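Local coordinates for major capsid protein (Faustovirus, PDB 5J7O) that forms trimers with a double jelly-roll fold that probably build the icosahedral protein shell around the double-stranded DNA genome, at residues 46-51 and 55-60; 128-133 and 139-144; 78-83 and 87-92; 522-527 and 607-612. All coordinates share one frame; numbering follows the deposited sequence.

Contact 1: 46-51 and 55-60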
loop_
_atom_site.group_PDB
_atom_site.type_symbol
_atom_site.label_atom_id
_atom_site.label_comp_id
_atom_site.label_asym_id
_atom_site.label_seq_id
_atom_site.Cartn_x
_atom_site.Cartn_y
_atom_site.Cartn_z
ATOM N N PRO B 46 -24.993 -13.704 -43.665
ATOM C CA PRO B 46 -23.948 -14.629 -43.209
ATOM C C PRO B 46 -24.103 -15.015 -41.745
ATOM O O PRO B 46 -24.941 -14.499 -41.002
ATOM C CB PRO B 46 -22.654 -13.841 -43.434
ATOM C CG PRO B 46 -23.001 -12.818 -44.467
ATOM C CD PRO B 46 -24.430 -12.456 -44.207
ATOM N N THR B 47 -23.254 -15.955 -41.340
ATOM C CA THR B 47 -23.164 -16.452 -39.977
ATOM C C THR B 47 -22.010 -15.761 -39.257
ATOM O O THR B 47 -20.990 -15.432 -39.867
ATOM C CB THR B 47 -22.971 -17.978 -39.984
ATOM O OG1 THR B 47 -24.231 -18.620 -40.216
ATOM C CG2 THR B 47 -22.374 -18.495 -38.682
ATOM N N LEU B 48 -22.190 -15.515 -37.953
ATOM C CA LEU B 48 -21.131 -14.888 -37.164
ATOM C C LEU B 48 -19.815 -15.651 -37.261
ATOM O O LEU B 48 -18.740 -15.037 -37.249
ATOM C CB LEU B 48 -21.564 -14.768 -35.703
ATOM C CG LEU B 48 -22.641 -13.719 -35.432
ATOM C CD1 LEU B 48 -23.012 -13.687 -33.959
ATOM C CD2 LEU B 48 -22.179 -12.346 -35.898
ATOM N N VAL B 49 -19.872 -16.981 -37.350
ATOM C CA VAL B 49 -18.658 -17.761 -37.582
ATOM C C VAL B 49 -18.064 -17.433 -38.947
ATOM O O VAL B 49 -16.840 -17.322 -39.093
ATOM C CB VAL B 49 -18.953 -19.265 -37.433
ATOM C CG1 VAL B 49 -17.740 -20.096 -37.828
ATOM C CG2 VAL B 49 -19.374 -19.582 -36.006
ATOM N N ASP B 50 -18.915 -17.261 -39.965
ATOM C CA ASP B 50 -18.423 -16.918 -41.299
ATOM C C ASP B 50 -17.618 -15.624 -41.278
ATOM O O ASP B 50 -16.565 -15.530 -41.921
ATOM C CB ASP B 50 -19.588 -16.797 -42.285
ATOM C CG ASP B 50 -20.191 -18.137 -42.650
ATOM O OD1 ASP B 50 -21.425 -18.205 -42.831
ATOM O OD2 ASP B 50 -19.432 -19.121 -42.763
ATOM N N ILE B 51 -18.099 -14.614 -40.550
ATOM C CA ILE B 51 -17.350 -13.367 -40.431
ATOM C C ILE B 51 -16.058 -13.593 -39.659
ATOM O O ILE B 51 -14.985 -13.127 -40.063
ATOM C CB ILE B 51 -18.216 -12.279 -39.770
ATOM C CG1 ILE B 51 -19.509 -12.056 -40.555
ATOM C CG2 ILE B 51 -17.436 -10.974 -39.639
ATOM C CD1 ILE B 51 -19.292 -11.640 -41.987
ATOM N N HIS B 55 -12.298 -11.744 -39.477
ATOM C CA HIS B 55 -12.387 -10.552 -38.645
ATOM C C HIS B 55 -12.830 -10.897 -37.229
ATOM O O HIS B 55 -13.623 -11.814 -37.013
ATOM C CB HIS B 55 -13.353 -9.532 -39.252
ATOM C CG HIS B 55 -12.818 -8.842 -40.467
ATOM N ND1 HIS B 55 -12.699 -9.468 -41.688
ATOM C CD2 HIS B 55 -12.362 -7.580 -40.646
ATOM C CE1 HIS B 55 -12.196 -8.621 -42.568
ATOM N NE2 HIS B 55 -11.984 -7.468 -41.961
ATOM N N ILE B 56 -12.316 -10.138 -36.263
ATOM C CA ILE B 56 -12.661 -10.312 -34.855
ATOM C C ILE B 56 -13.785 -9.347 -34.504
ATOM O O ILE B 56 -13.779 -8.183 -34.926
ATOM C CB ILE B 56 -11.428 -10.110 -33.950
ATOM C CG1 ILE B 56 -10.386 -11.206 -34.186
ATOM C CG2 ILE B 56 -11.822 -10.038 -32.486
ATOM C CD1 ILE B 56 -9.053 -10.922 -33.529
ATOM N N LEU B 57 -14.764 -9.836 -33.746
ATOM C CA LEU B 57 -15.946 -9.062 -33.379
ATOM C C LEU B 57 -15.772 -8.541 -31.957
ATOM O O LEU B 57 -15.814 -9.314 -30.995
ATOM C CB LEU B 57 -17.208 -9.914 -33.502
ATOM C CG LEU B 57 -17.635 -10.259 -34.929
ATOM C CD1 LEU B 57 -18.727 -11.315 -34.923
ATOM C CD2 LEU B 57 -18.105 -9.009 -35.652
ATOM N N LEU B 58 -15.581 -7.227 -31.827
ATOM C CA LEU B 58 -15.386 -6.630 -30.512
ATOM C C LEU B 58 -16.669 -6.606 -29.691
ATOM O O LEU B 58 -16.598 -6.549 -28.458
ATOM C CB LEU B 58 -14.818 -5.219 -30.663
ATOM C CG LEU B 58 -13.403 -5.199 -31.245
ATOM C CD1 LEU B 58 -12.984 -3.792 -31.632
ATOM C CD2 LEU B 58 -12.415 -5.805 -30.258
ATOM N N ILE B 59 -17.829 -6.649 -30.338
ATOM C CA ILE B 59 -19.106 -6.833 -29.659
ATOM C C ILE B 59 -19.524 -8.276 -29.913
ATOM O O ILE B 59 -19.974 -8.622 -31.009
ATOM C CB ILE B 59 -20.168 -5.843 -30.151
ATOM C CG1 ILE B 59 -19.582 -4.437 -30.262
ATOM C CG2 ILE B 59 -21.367 -5.843 -29.213
ATOM C CD1 ILE B 59 -19.135 -3.852 -28.942
ATOM N N ASN B 60 -19.362 -9.130 -28.905
ATOM C CA ASN B 60 -19.665 -10.551 -29.066
ATOM C C ASN B 60 -19.977 -11.139 -27.702
ATOM O O ASN B 60 -19.105 -11.171 -26.826
ATOM C CB ASN B 60 -18.495 -11.284 -29.721
ATOM C CG ASN B 60 -18.871 -12.671 -30.200
ATOM O OD1 ASN B 60 -20.050 -12.989 -30.350
ATOM N ND2 ASN B 60 -17.866 -13.504 -30.447
#

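Contact 2: 128-133 and 139-144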
loop_
_atom_site.group_PDB
_atom_site.type_symbol
_atom_site.label_atom_id
_atom_site.label_comp_id
_atom_site.label_asym_id
_atom_site.label_seq_id
_atom_site.Cartn_x
_atom_site.Cartn_y
_atom_site.Cartn_z
ATOM N N ALA B 128 31.609 6.552 39.364
ATOM C CA ALA B 128 32.510 6.043 40.386
ATOM C C ALA B 128 32.217 6.595 41.774
ATOM O O ALA B 128 32.811 6.121 42.748
ATOM C CB ALA B 128 33.962 6.359 40.013
ATOM N N ASP B 129 31.315 7.566 41.894
ATOM C CA ASP B 129 31.107 8.287 43.141
ATOM C C ASP B 129 29.675 8.129 43.634
ATOM O O ASP B 129 28.742 7.955 42.842
ATOM C CB ASP B 129 31.424 9.777 42.970
ATOM C CG ASP B 129 32.821 10.019 42.436
ATOM O OD1 ASP B 129 32.981 10.904 41.569
ATOM O OD2 ASP B 129 33.758 9.325 42.882
ATOM N N ASP B 130 29.520 8.194 44.958
ATOM C CA ASP B 130 28.216 8.266 45.619
ATOM C C ASP B 130 27.308 7.113 45.194
ATOM O O ASP B 130 26.145 7.302 44.828
ATOM C CB ASP B 130 27.552 9.618 45.351
ATOM C CG ASP B 130 28.460 10.788 45.686
ATOM O OD1 ASP B 130 29.250 10.675 46.647
ATOM O OD2 ASP B 130 28.386 11.819 44.985
ATOM N N GLN B 131 27.848 5.900 45.261
ATOM C CA GLN B 131 27.141 4.722 44.779
ATOM C C GLN B 131 26.166 4.208 45.832
ATOM O O GLN B 131 26.544 3.982 46.986
ATOM C CB GLN B 131 28.139 3.630 44.400
ATOM C CG GLN B 131 29.122 4.053 43.321
ATOM C CD GLN B 131 30.207 3.024 43.084
ATOM O OE1 GLN B 131 30.500 2.202 43.952
ATOM N NE2 GLN B 131 30.811 3.063 41.901
ATOM N N VAL B 132 24.909 4.031 45.430
ATOM C CA VAL B 132 23.857 3.509 46.296
ATOM C C VAL B 132 23.092 2.444 45.523
ATOM O O VAL B 132 22.723 2.660 44.363
ATOM C CB VAL B 132 22.892 4.614 46.773
ATOM C CG1 VAL B 132 21.984 4.087 47.873
ATOM C CG2 VAL B 132 23.655 5.845 47.243
ATOM N N LEU B 133 22.850 1.301 46.162
ATOM C CA LEU B 133 22.057 0.226 45.577
ATOM C C LEU B 133 20.849 -0.036 46.462
ATOM O O LEU B 133 20.999 -0.399 47.634
ATOM C CB LEU B 133 22.881 -1.051 45.403
ATOM C CG LEU B 133 22.115 -2.229 44.789
ATOM C CD1 LEU B 133 21.568 -1.864 43.415
ATOM C CD2 LEU B 133 22.990 -3.470 44.710
ATOM N N VAL B 139 21.998 3.955 41.904
ATOM C CA VAL B 139 22.407 5.346 41.758
ATOM C C VAL B 139 23.924 5.428 41.844
ATOM O O VAL B 139 24.535 4.837 42.741
ATOM C CB VAL B 139 21.757 6.248 42.826
ATOM C CG1 VAL B 139 22.312 7.663 42.743
ATOM C CG2 VAL B 139 20.246 6.262 42.661
ATOM N N SER B 140 24.527 6.155 40.904
ATOM C CA SER B 140 25.945 6.481 40.934
ATOM C C SER B 140 26.110 7.910 40.440
ATOM O O SER B 140 25.150 8.553 40.007
ATOM C CB SER B 140 26.772 5.508 40.087
ATOM O OG SER B 140 26.296 5.451 38.752
ATOM N N ALA B 141 27.342 8.410 40.495
ATOM C CA ALA B 141 27.591 9.794 40.123
ATOM C C ALA B 141 29.023 9.964 39.637
ATOM O O ALA B 141 29.898 9.137 39.906
ATOM C CB ALA B 141 27.316 10.744 41.293
ATOM N N THR B 142 29.247 11.060 38.915
ATOM C CA THR B 142 30.577 11.460 38.466
ATOM C C THR B 142 30.799 12.911 38.869
ATOM O O THR B 142 30.104 13.808 38.379
ATOM C CB THR B 142 30.739 11.293 36.953
ATOM O OG1 THR B 142 30.757 9.899 36.620
ATOM C CG2 THR B 142 32.038 11.940 36.482
ATOM N N GLU B 143 31.754 13.139 39.765
ATOM C CA GLU B 143 32.089 14.494 40.168
ATOM C C GLU B 143 32.845 15.212 39.055
ATOM O O GLU B 143 33.430 14.593 38.161
ATOM C CB GLU B 143 32.935 14.488 41.442
ATOM C CG GLU B 143 32.236 13.940 42.673
ATOM C CD GLU B 143 33.147 13.916 43.886
ATOM O OE1 GLU B 143 34.343 14.248 43.737
ATOM O OE2 GLU B 143 32.672 13.569 44.987
ATOM N N ASN B 144 32.828 16.544 39.119
ATOM C CA ASN B 144 33.603 17.361 38.181
ATOM C C ASN B 144 33.792 18.736 38.831
ATOM O O ASN B 144 33.000 19.651 38.606
ATOM C CB ASN B 144 32.926 17.473 36.827
ATOM C CG ASN B 144 33.844 18.045 35.761
ATOM O OD1 ASN B 144 34.639 18.949 36.022
ATOM N ND2 ASN B 144 33.739 17.515 34.548
HETATM O O HOH W 1 32.905 8.556 37.750
#

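Contact 3: 78-83 and 87-92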
loop_
_atom_site.group_PDB
_atom_site.type_symbol
_atom_site.label_atom_id
_atom_site.label_comp_id
_atom_site.label_asym_id
_atom_site.label_seq_id
_atom_site.Cartn_x
_atom_site.Cartn_y
_atom_site.Cartn_z
ATOM N N PRO B 78 -6.557 -36.203 10.840
ATOM C CA PRO B 78 -5.372 -37.032 10.601
ATOM C C PRO B 78 -5.546 -38.445 11.135
ATOM O O PRO B 78 -6.337 -38.712 12.042
ATOM C CB PRO B 78 -4.264 -36.293 11.356
ATOM C CG PRO B 78 -4.980 -35.544 12.423
ATOM C CD PRO B 78 -6.283 -35.126 11.808
ATOM N N ASN B 79 -4.777 -39.361 10.547
ATOM C CA ASN B 79 -4.737 -40.748 10.990
ATOM C C ASN B 79 -3.859 -40.949 12.216
ATOM O O ASN B 79 -3.787 -42.071 12.729
ATOM C CB ASN B 79 -4.228 -41.648 9.861
ATOM C CG ASN B 79 -4.826 -41.295 8.514
ATOM O OD1 ASN B 79 -6.027 -41.053 8.399
ATOM N ND2 ASN B 79 -3.984 -41.257 7.485
ATOM N N THR B 80 -3.198 -39.896 12.699
ATOM C CA THR B 80 -2.145 -40.012 13.700
ATOM C C THR B 80 -2.557 -39.449 15.059
ATOM O O THR B 80 -1.705 -39.031 15.846
ATOM C CB THR B 80 -0.875 -39.325 13.201
ATOM O OG1 THR B 80 -1.210 -38.052 12.635
ATOM C CG2 THR B 80 -0.194 -40.179 12.142
ATOM N N GLY B 81 -3.857 -39.431 15.348
ATOM C CA GLY B 81 -4.307 -39.073 16.681
ATOM C C GLY B 81 -4.151 -37.594 16.995
ATOM O O GLY B 81 -4.146 -36.731 16.111
ATOM N N ASN B 82 -4.020 -37.303 18.287
ATOM C CA ASN B 82 -3.969 -35.921 18.749
ATOM C C ASN B 82 -2.704 -35.238 18.237
ATOM O O ASN B 82 -1.599 -35.753 18.445
ATOM C CB ASN B 82 -4.023 -35.864 20.275
ATOM C CG ASN B 82 -3.990 -34.443 20.809
ATOM O OD1 ASN B 82 -4.899 -33.652 20.558
ATOM N ND2 ASN B 82 -2.944 -34.117 21.560
ATOM N N PRO B 83 -2.821 -34.092 17.576
ATOM C CA PRO B 83 -1.639 -33.421 17.032
ATOM C C PRO B 83 -0.869 -32.658 18.098
ATOM O O PRO B 83 -1.435 -32.143 19.065
ATOM C CB PRO B 83 -2.234 -32.460 16.000
ATOM C CG PRO B 83 -3.579 -32.128 16.563
ATOM C CD PRO B 83 -4.068 -33.383 17.235
ATOM N N SER B 87 6.121 -32.989 15.446
ATOM C CA SER B 87 5.610 -34.315 15.134
ATOM C C SER B 87 5.205 -34.370 13.669
ATOM O O SER B 87 5.177 -33.357 12.967
ATOM C CB SER B 87 4.425 -34.685 16.033
ATOM O OG SER B 87 3.308 -33.852 15.770
ATOM N N THR B 88 4.892 -35.581 13.216
ATOM C CA THR B 88 4.419 -35.820 11.859
ATOM C C THR B 88 2.919 -36.075 11.883
ATOM O O THR B 88 2.440 -36.937 12.628
ATOM C CB THR B 88 5.149 -37.006 11.225
ATOM O OG1 THR B 88 6.523 -36.663 11.006
ATOM C CG2 THR B 88 4.510 -37.379 9.897
ATOM N N ILE B 89 2.184 -35.320 11.072
ATOM C CA ILE B 89 0.736 -35.437 10.953
ATOM C C ILE B 89 0.423 -35.910 9.541
ATOM O O ILE B 89 0.957 -35.367 8.567
ATOM C CB ILE B 89 0.043 -34.098 11.257
ATOM C CG1 ILE B 89 0.372 -33.639 12.679
ATOM C CG2 ILE B 89 -1.455 -34.206 11.060
ATOM C CD1 ILE B 89 -0.180 -32.276 13.019
ATOM N N GLN B 90 -0.434 -36.924 9.426
ATOM C CA GLN B 90 -0.750 -37.511 8.130
ATOM C C GLN B 90 -2.255 -37.588 7.938
ATOM O O GLN B 90 -2.971 -38.113 8.796
ATOM C CB GLN B 90 -0.141 -38.907 7.983
ATOM C CG GLN B 90 -0.279 -39.470 6.579
ATOM C CD GLN B 90 0.078 -40.937 6.496
ATOM O OE1 GLN B 90 -0.570 -41.781 7.114
ATOM N NE2 GLN B 90 1.114 -41.251 5.726
ATOM N N PHE B 91 -2.726 -37.076 6.803
ATOM C CA PHE B 91 -4.118 -37.180 6.398
ATOM C C PHE B 91 -4.240 -38.157 5.237
ATOM O O PHE B 91 -3.387 -38.184 4.344
ATOM C CB PHE B 91 -4.683 -35.825 5.956
ATOM C CG PHE B 91 -4.566 -34.742 6.987
ATOM C CD1 PHE B 91 -3.419 -33.973 7.074
ATOM C CD2 PHE B 91 -5.615 -34.474 7.850
ATOM C CE1 PHE B 91 -3.311 -32.967 8.014
ATOM C CE2 PHE B 91 -5.514 -33.469 8.792
ATOM C CZ PHE B 91 -4.360 -32.715 8.874
ATOM N N SER B 92 -5.299 -38.956 5.251
ATOM C CA SER B 92 -5.715 -39.647 4.043
ATOM C C SER B 92 -6.576 -38.712 3.204
ATOM O O SER B 92 -7.300 -37.863 3.731
ATOM C CB SER B 92 -6.494 -40.920 4.376
ATOM O OG SER B 92 -5.647 -41.915 4.922
HETATM O O HOH W 2 -6.961 -38.899 7.250
#

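Contact 4: 522-527 and 607-612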
loop_
_atom_site.group_PDB
_atom_site.type_symbol
_atom_site.label_atom_id
_atom_site.label_comp_id
_atom_site.label_asym_id
_atom_site.label_seq_id
_atom_site.Cartn_x
_atom_site.Cartn_y
_atom_site.Cartn_z
ATOM N N GLU B 522 22.585 -6.872 1.944
ATOM C CA GLU B 522 22.535 -7.942 0.955
ATOM C C GLU B 522 23.703 -8.903 1.137
ATOM O O GLU B 522 24.836 -8.492 1.402
ATOM C CB GLU B 522 22.548 -7.361 -0.460
ATOM C CG GLU B 522 21.298 -6.573 -0.825
ATOM C CD GLU B 522 21.373 -5.958 -2.213
ATOM O OE1 GLU B 522 22.031 -6.548 -3.096
ATOM O OE2 GLU B 522 20.776 -4.880 -2.418
ATOM N N THR B 523 23.414 -10.197 1.000
ATOM C CA THR B 523 24.429 -11.237 1.107
ATOM C C THR B 523 24.937 -11.719 -0.245
ATOM O O THR B 523 25.975 -12.386 -0.293
ATOM C CB THR B 523 23.887 -12.436 1.899
ATOM O OG1 THR B 523 22.671 -12.901 1.300
ATOM C CG2 THR B 523 23.620 -12.044 3.347
ATOM N N LEU B 524 24.242 -11.401 -1.332
ATOM C CA LEU B 524 24.660 -11.771 -2.676
ATOM C C LEU B 524 24.999 -10.512 -3.461
ATOM O O LEU B 524 24.186 -9.586 -3.535
ATOM C CB LEU B 524 23.565 -12.561 -3.398
ATOM C CG LEU B 524 23.221 -13.951 -2.859
ATOM C CD1 LEU B 524 21.951 -14.474 -3.510
ATOM C CD2 LEU B 524 24.372 -14.913 -3.095
ATOM N N ASP B 525 26.200 -10.480 -4.037
ATOM C CA ASP B 525 26.589 -9.380 -4.912
ATOM C C ASP B 525 26.281 -9.691 -6.372
ATOM O O ASP B 525 25.589 -8.919 -7.043
ATOM C CB ASP B 525 28.081 -9.067 -4.744
ATOM C CG ASP B 525 28.397 -8.423 -3.409
ATOM O OD1 ASP B 525 27.497 -7.782 -2.826
ATOM O OD2 ASP B 525 29.549 -8.554 -2.944
ATOM N N THR B 526 26.792 -10.813 -6.875
ATOM C CA THR B 526 26.576 -11.229 -8.251
ATOM C C THR B 526 26.179 -12.699 -8.278
ATOM O O THR B 526 26.487 -13.461 -7.359
ATOM C CB THR B 526 27.830 -11.025 -9.119
ATOM O OG1 THR B 526 28.824 -11.991 -8.755
ATOM C CG2 THR B 526 28.403 -9.625 -8.933
ATOM N N VAL B 527 25.487 -13.090 -9.347
ATOM C CA VAL B 527 25.095 -14.480 -9.562
ATOM C C VAL B 527 25.350 -14.838 -11.023
ATOM O O VAL B 527 25.114 -14.030 -11.923
ATOM C CB VAL B 527 23.620 -14.730 -9.179
ATOM C CG1 VAL B 527 23.179 -16.129 -9.588
ATOM C CG2 VAL B 527 23.423 -14.542 -7.685
ATOM N N CYS B 607 26.408 -18.626 5.993
ATOM C CA CYS B 607 25.121 -18.462 5.337
ATOM C C CYS B 607 24.751 -19.743 4.604
ATOM O O CYS B 607 25.605 -20.578 4.297
ATOM C CB CYS B 607 25.136 -17.283 4.352
ATOM S SG CYS B 607 25.607 -15.694 5.072
ATOM N N ASP B 608 23.459 -19.886 4.326
ATOM C CA ASP B 608 22.920 -21.038 3.616
ATOM C C ASP B 608 22.457 -20.593 2.235
ATOM O O ASP B 608 21.555 -19.756 2.121
ATOM C CB ASP B 608 21.761 -21.666 4.390
ATOM C CG ASP B 608 22.190 -22.224 5.733
ATOM O OD1 ASP B 608 23.326 -22.731 5.833
ATOM O OD2 ASP B 608 21.389 -22.156 6.689
ATOM N N LEU B 609 23.072 -21.147 1.193
ATOM C CA LEU B 609 22.654 -20.859 -0.178
ATOM C C LEU B 609 21.437 -21.720 -0.488
ATOM O O LEU B 609 21.555 -22.923 -0.732
ATOM C CB LEU B 609 23.784 -21.118 -1.166
ATOM C CG LEU B 609 23.493 -20.559 -2.561
ATOM C CD1 LEU B 609 23.522 -19.036 -2.543
ATOM C CD2 LEU B 609 24.457 -21.110 -3.597
ATOM N N ILE B 610 20.262 -21.100 -0.481
ATOM C CA ILE B 610 18.996 -21.796 -0.670
ATOM C C ILE B 610 18.610 -21.700 -2.139
ATOM O O ILE B 610 18.485 -20.597 -2.687
ATOM C CB ILE B 610 17.901 -21.210 0.232
ATOM C CG1 ILE B 610 18.349 -21.248 1.694
ATOM C CG2 ILE B 610 16.595 -21.965 0.044
ATOM C CD1 ILE B 610 17.430 -20.507 2.635
ATOM N N SER B 611 18.424 -22.854 -2.779
ATOM C CA SER B 611 18.055 -22.929 -4.190
ATOM C C SER B 611 16.872 -23.877 -4.327
ATOM O O SER B 611 17.001 -25.079 -4.075
ATOM C CB SER B 611 19.233 -23.399 -5.043
ATOM O OG SER B 611 18.807 -23.762 -6.345
ATOM N N ILE B 612 15.724 -23.337 -4.726
ATOM C CA ILE B 612 14.485 -24.095 -4.852
ATOM C C ILE B 612 13.986 -23.924 -6.278
ATOM O O ILE B 612 13.492 -22.850 -6.646
ATOM C CB ILE B 612 13.426 -23.636 -3.842
ATOM C CG1 ILE B 612 13.957 -23.792 -2.417
ATOM C CG2 ILE B 612 12.136 -24.422 -4.027
ATOM C CD1 ILE B 612 13.038 -23.233 -1.369
#

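Contact 1: 46-51 and 55-60
Leu48 and Leu57 meet through single methyls, CD2 of the former lying 3.7 Å from CD1 of the latter, and the two side chains run at about a right angle. In both leucines CG sits beside the backbone N and anti to the carbonyl carbon (chi1 -72° and -71°), which leaves each branched end directed across the gap. Ile51 adds a looser touch, its CG2 reaching Leu57 CD2 at 4.5 Å, while the rest of its side chain leads away to Leu25 and Ile29 of helix 22-38. The polar link is backbone: His55 N donates to Ile51 O over 3.1 Å in an almost straight bond (173°), so the chain leaving helix 48-52 is fastened to its last turn. The His55 imidazole turns from the contact, and its NE2 bonds Ala21 O. At the other end of the helix Thr47 is the N-cap residue, whose side chain makes no capping bond, although its backbone N donates to Asp50 OD1, 3.3 Å away. A second subunit also grips this region, with its Arg412 bonding Pro46 O. The chemistry is therefore that of a small apolar clasp plus one backbone bond, which fixes where the chain leaves the helix while the His55 imidazole is engaged elsewhere.

Contact 2: 128-133 and 139-144
Asp129 pairs with Ala141 and Val132 with Val139 as antiparallel hydrogen-bonded pairs of a beta hairpin, whose strand segments 131-133 and 139-142 run 4.7 Å apart at 170°. Between the pairs the register slips by one, a beta bulge: Asp130 and Gln131 stand against Ser140 alone. The Val132-Val139 pair is regular, with bonds of 2.8 Å from Val132 N to Val139 O and 2.9 Å from Val139 N to Val132 O, whereas the bond from Ala141 N to Asp129 O is weak.

Among the side chains, Asp129 comes within bonding distance of the other strand. With CG beside its backbone N (chi1 -55°), it presents the anti lone pair of OD1 to Glu143 N at 3.1 Å. The Glu143 chain crosses it at about a right angle, bringing OE1 within 4.2 Å of Asp129 OD1; these like charges might raise the proton affinity of one carboxylate. Asp130 passes over the Ala141 methyl, and its OD2 bonds Tyr150 of the next strand. Val132 and Val139 lie on one face of the hairpin with their CB atoms 4.4 Å apart. Near the opposite end, a water accepts from Ala128 N at 2.9 Å and also hydrogen-bonds Thr142 OG1.

Contact 3: 78-83 and 87-92
Asn79 lies over Gln90 and Ser92, and its backbone makes the firm bond of the contact: Asn79 N donates to Gln90 O over 2.8 Å, nearly in line with the carbonyl. The side chain then runs on along the strand. CB stands near Gln90 O; CG, anti to its own carbonyl carbon (chi1 -43°), lies equally near that oxygen and Ser92 OG. At the tip the amide divides its work. ND2 donates to Ser92 OG at 3.1 Å, the hydroxyl lying 26° out of the amide plane, and makes a weak bond to Gln90 OE1. OD1 receives a bond from a water 2.6 Å away, and the same water accepts from Ser92 N. With both amide atoms held, the rotation of the group is largely fixed.

Beneath this polar layer the prolines make the apolar part. Pro78 sets its CB over the Phe91 ring as a CH-pi contact, 4.3 Å from the centroid, and the same CB lies 3.5 Å from Ile89 CG2. Further along, Pro83 CB packs on Ile89 CD1 at 3.6 Å. Thr80 OG1 accepts only a weak bond from Gln90 N.

Strand 88-92 is an outermost strand of a four-stranded antiparallel sheet. Ser87, Ile89 and Phe91 bond through their backbones to strand 320-326, so the loop 78-83 lies along the other edge of the strand, where the backbone of Gln90 points, while Pro83, Ile89 and Phe91 also touch strand 389-401.

Contact 4: 522-527 and 607-612
Leu524 and Leu609 form the closer half of this sparse contact, the CD2 methyl of Leu524 lying 4.2 Å from Leu609 CD1. Their CA atoms are 9.6 Å apart, so the side chains do the bridging. Leu609 has CG anti to its backbone N (chi1 -168°) and Leu524 has CG beside its own N (chi1 -67°), and each methyl end comes closer to the other segment than its backbone does. Leu451 touches both leucines, and Tyr596 packs on Leu524, so the pair belongs to a shared apolar core.

The other half is slacker. Thr523 turns its CG2 methyl to Cys607 SG at 4.5 Å, a loose approach beyond close van der Waals contact, and Phe600 lies against both residues. The Thr523 hydroxyl is occupied elsewhere, OG1 bonding Leu451 O. Altogether only 93 Å² is buried between the segments, and third parties complete the packing. On the more exposed flank Glu522 and Asp525 take no part across the contact: Glu522 OE2 forms a salt bridge with Arg546, and Asp525 OD2 bonds Ser599 OG. Beside them Asp525 and Thr526 both face Thr597 in a classic beta bulge, where strand 526-531 begins.

Strand 607-620 belongs to a four-stranded antiparallel sheet with strands 415-428, 444-453 and 567-570, and strand 526-531 to a second with strands 432-436, 592-597 and 534-541. Packing of the loop that leads into strand 526-531 against strand 607-620 of the facing sheet is consistent with the interior of one of the two jelly-roll sandwiches of this capsid protein.

How the contacts relate
From the N terminus the contacts follow in series, none enclosing or crossing another. Contact 1 closes a short turn behind helix 48-52, in the N-terminal region that also meets a second subunit. Contact 3 closes the loop between strands 69-76 and 88-92 against the edge of a four-stranded sheet. Contact 2 closes a hairpin at the border of the mixed seven-stranded sheet; its centre is about 93 Å from that of contact 1, on the opposite side of the chain's centre. Contact 4 differs in range, bringing together segments 80 residues apart and joining the loop before strand 526-531 to strand 607-620. Its nearest atoms are about 19 Å from those of contact 3.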